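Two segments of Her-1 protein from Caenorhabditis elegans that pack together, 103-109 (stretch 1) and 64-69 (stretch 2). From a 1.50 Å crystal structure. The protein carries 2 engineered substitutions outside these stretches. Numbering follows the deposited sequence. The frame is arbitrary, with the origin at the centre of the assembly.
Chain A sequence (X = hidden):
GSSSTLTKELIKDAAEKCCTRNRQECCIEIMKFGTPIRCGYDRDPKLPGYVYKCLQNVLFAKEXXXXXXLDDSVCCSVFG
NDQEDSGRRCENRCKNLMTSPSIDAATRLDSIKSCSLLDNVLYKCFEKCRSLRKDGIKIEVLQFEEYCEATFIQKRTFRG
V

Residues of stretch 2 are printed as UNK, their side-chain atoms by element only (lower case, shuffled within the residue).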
# COMPACT_ATOMS: atom_id res chain seq x y z
N ILE A 103 3.62 -6.81 1.68
CA ILE A 103 3.84 -7.02 0.25
C ILE A 103 4.89 -6.01 -0.23
O ILE A 103 4.72 -4.80 -0.09
CB ILE A 103 2.55 -6.81 -0.56
CG1 ILE A 103 1.45 -7.74 -0.03
CG2 ILE A 103 2.82 -7.14 -2.04
CD1 ILE A 103 0.08 -7.62 -0.74
N ASP A 104 5.99 -6.53 -0.76
CA ASP A 104 7.04 -5.62 -1.20
C ASP A 104 6.64 -4.83 -2.43
O ASP A 104 5.68 -5.15 -3.13
CB ASP A 104 8.35 -6.37 -1.43
CG ASP A 104 8.26 -7.43 -2.51
OD1 ASP A 104 7.84 -7.13 -3.64
OD2 ASP A 104 8.64 -8.58 -2.22
N ALA A 105 7.37 -3.74 -2.66
CA ALA A 105 7.12 -2.84 -3.78
C ALA A 105 6.96 -3.49 -5.14
O ALA A 105 5.97 -3.26 -5.84
CB ALA A 105 8.23 -1.80 -3.83
N ALA A 106 7.94 -4.31 -5.53
CA ALA A 106 7.90 -4.95 -6.84
C ALA A 106 6.67 -5.80 -7.05
O ALA A 106 6.06 -5.77 -8.12
CB ALA A 106 9.17 -5.78 -7.04
N THR A 107 6.29 -6.55 -6.03
CA THR A 107 5.12 -7.42 -6.13
C THR A 107 3.85 -6.59 -6.29
O THR A 107 3.01 -6.91 -7.12
CB THR A 107 5.02 -8.33 -4.90
OG1 THR A 107 6.17 -9.18 -4.86
CG2 THR A 107 3.76 -9.22 -4.98
N ARG A 108 3.72 -5.52 -5.52
CA ARG A 108 2.54 -4.67 -5.64
C ARG A 108 2.50 -4.03 -7.02
O ARG A 108 1.47 -4.06 -7.70
CB ARG A 108 2.56 -3.51 -4.65
CG ARG A 108 2.65 -3.85 -3.20
CD ARG A 108 2.62 -2.53 -2.43
NE ARG A 108 2.80 -2.75 -0.99
CZ ARG A 108 2.67 -1.79 -0.09
NH1 ARG A 108 2.38 -0.53 -0.47
NH2 ARG A 108 2.80 -2.09 1.19
N LEU A 109 3.61 -3.42 -7.43
CA LEU A 109 3.63 -2.70 -8.69
C LEU A 109 3.43 -3.59 -9.90
O LEU A 109 2.80 -3.18 -10.87
CB LEU A 109 4.91 -1.85 -8.80
CG LEU A 109 5.02 -0.73 -7.75
CD1 LEU A 109 6.39 -0.04 -7.87
CD2 LEU A 109 3.90 0.29 -7.92
N UNK A 64 15.38 -1.58 2.35
CA UNK A 64 14.51 -0.40 2.39
C UNK A 64 13.79 -0.03 1.08
O UNK A 64 12.72 0.57 1.11
c UNK A 64 16.76 -1.23 2.74
c UNK A 64 16.82 0.22 2.38
c UNK A 64 15.46 0.70 2.88
N UNK A 65 14.38 -0.39 -0.05
CA UNK A 65 13.75 -0.09 -1.33
C UNK A 65 12.48 -0.91 -1.54
O UNK A 65 11.74 -0.68 -2.50
n UNK A 65 16.46 4.18 -3.45
c UNK A 65 14.72 -0.37 -2.48
c UNK A 65 16.84 2.81 -3.00
c UNK A 65 15.96 0.52 -2.47
c UNK A 65 15.60 1.97 -2.74
N UNK A 66 12.23 -1.88 -0.68
CA UNK A 66 11.01 -2.69 -0.84
C UNK A 66 9.80 -2.01 -0.20
O UNK A 66 8.67 -2.44 -0.40
c UNK A 66 12.12 -6.35 -0.35
c UNK A 66 12.20 -4.94 -0.89
n UNK A 66 13.05 -8.69 -0.50
c UNK A 66 13.02 -7.32 -1.13
c UNK A 66 11.18 -4.06 -0.20
N UNK A 67 10.05 -0.96 0.58
CA UNK A 67 8.98 -0.24 1.26
C UNK A 67 8.27 0.75 0.34
O UNK A 67 8.86 1.26 -0.62
c UNK A 67 10.20 -0.32 3.51
c UNK A 67 10.48 0.42 4.81
n UNK A 67 12.04 1.88 6.06
c UNK A 67 9.54 0.54 2.46
c UNK A 67 11.60 1.41 4.69
N UNK A 68 7.00 1.02 0.66
CA UNK A 68 6.22 2.02 -0.07
C UNK A 68 5.50 2.86 0.96
O UNK A 68 4.86 2.33 1.88
c UNK A 68 5.92 0.77 -2.21
c UNK A 68 4.24 2.52 -1.56
c UNK A 68 5.02 -0.00 -3.14
c UNK A 68 5.19 1.41 -1.03
N UNK A 69 5.60 4.18 0.83
CA UNK A 69 4.97 5.08 1.76
C UNK A 69 3.45 4.86 1.78
O UNK A 69 2.81 4.79 0.72
n UNK A 69 3.71 7.68 2.80
o UNK A 69 5.90 8.15 3.05
c UNK A 69 5.28 6.53 1.36
c UNK A 69 4.98 7.52 2.48
O HOH W 1 5.95 -2.18 0.22
O HOH W 2 1.26 2.54 -0.18

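Position 64 carries three side-chain carbons that close a ring onto its own backbone N, a pattern unique to proline. Nothing on stretch 1 lies within reach of the ring. Pro64 opens a short 3-10 segment, and its fixed phi, here -54°, suits that turn; its O accepts from the backbone N of position 67 at 3.1 Å.

Position 65 has four carbons in an unbranched row ending in nitrogen: Lys65. Its CB points sideways and the chain then leads away from stretch 1, as suits a charged amine on an exposed residue. What approaches the helix is its backbone, with Lys65 O 3.9 Å from Ala105 CB.

Position 66 again shows four carbons in a row and a terminal nitrogen, so it too is lysine. Its CB lies 3.9 Å from Asp104 CB, so the aliphatic root of Lys66 packs beside the residue that caps the helix, while its NZ is hydrogen-bonded to a residue just outside the stretch. Its backbone matters most: Lys66 O accepts from Ala105 N at 2.9 Å.

Position 67 repeats the row of four carbons and a nitrogen. Its CB points away from stretch 1 and lies 6.8 Å from Ala105 CB, the nearest approach of this side chain. Lys67 can therefore keep its charge clear of the apolar contact that follows.

Position 68 has four carbons, forked at the first, with one arm two carbons long. This is the isoleucine pattern, and its CB points toward stretch 1. The tip of the longer arm, Ile68 CD1, reaches 3.6 Å from Ala105 CA and 3.7 Å from Ala105 CB, while Ile68 CB lies 3.5 Å from Arg108 NH1. A branched hydrocarbon suits this buried site.

Position 69 has two carbons, the second bearing one oxygen and one nitrogen: an amide, hence Asn69. Its CB points away, leaving the polar group outside the contact. Its backbone O accepts from water 2 at 2.9 Å, and that water accepts a weak bond from Arg108 NH1 at 3.3 Å.

The contact joins a polar anchor to an apolar patch. At the start of the helix, Asp104 OD1 accepts from Thr107 N at 2.9 Å, while Ala105 N turns across to Lys66 O. Water 1 reinforces this junction, donating to Lys66 O at 2.8 Å and to Ile103 O at 2.9 Å. Arg108 NE also donates to Ile103 O, at 2.9 Å, helping hold the extended arginine beside Ile68. The small side chain of Ala105 allows close approach, and Ile68 covers it.

Stretch 2 (64-69) PKKKIN
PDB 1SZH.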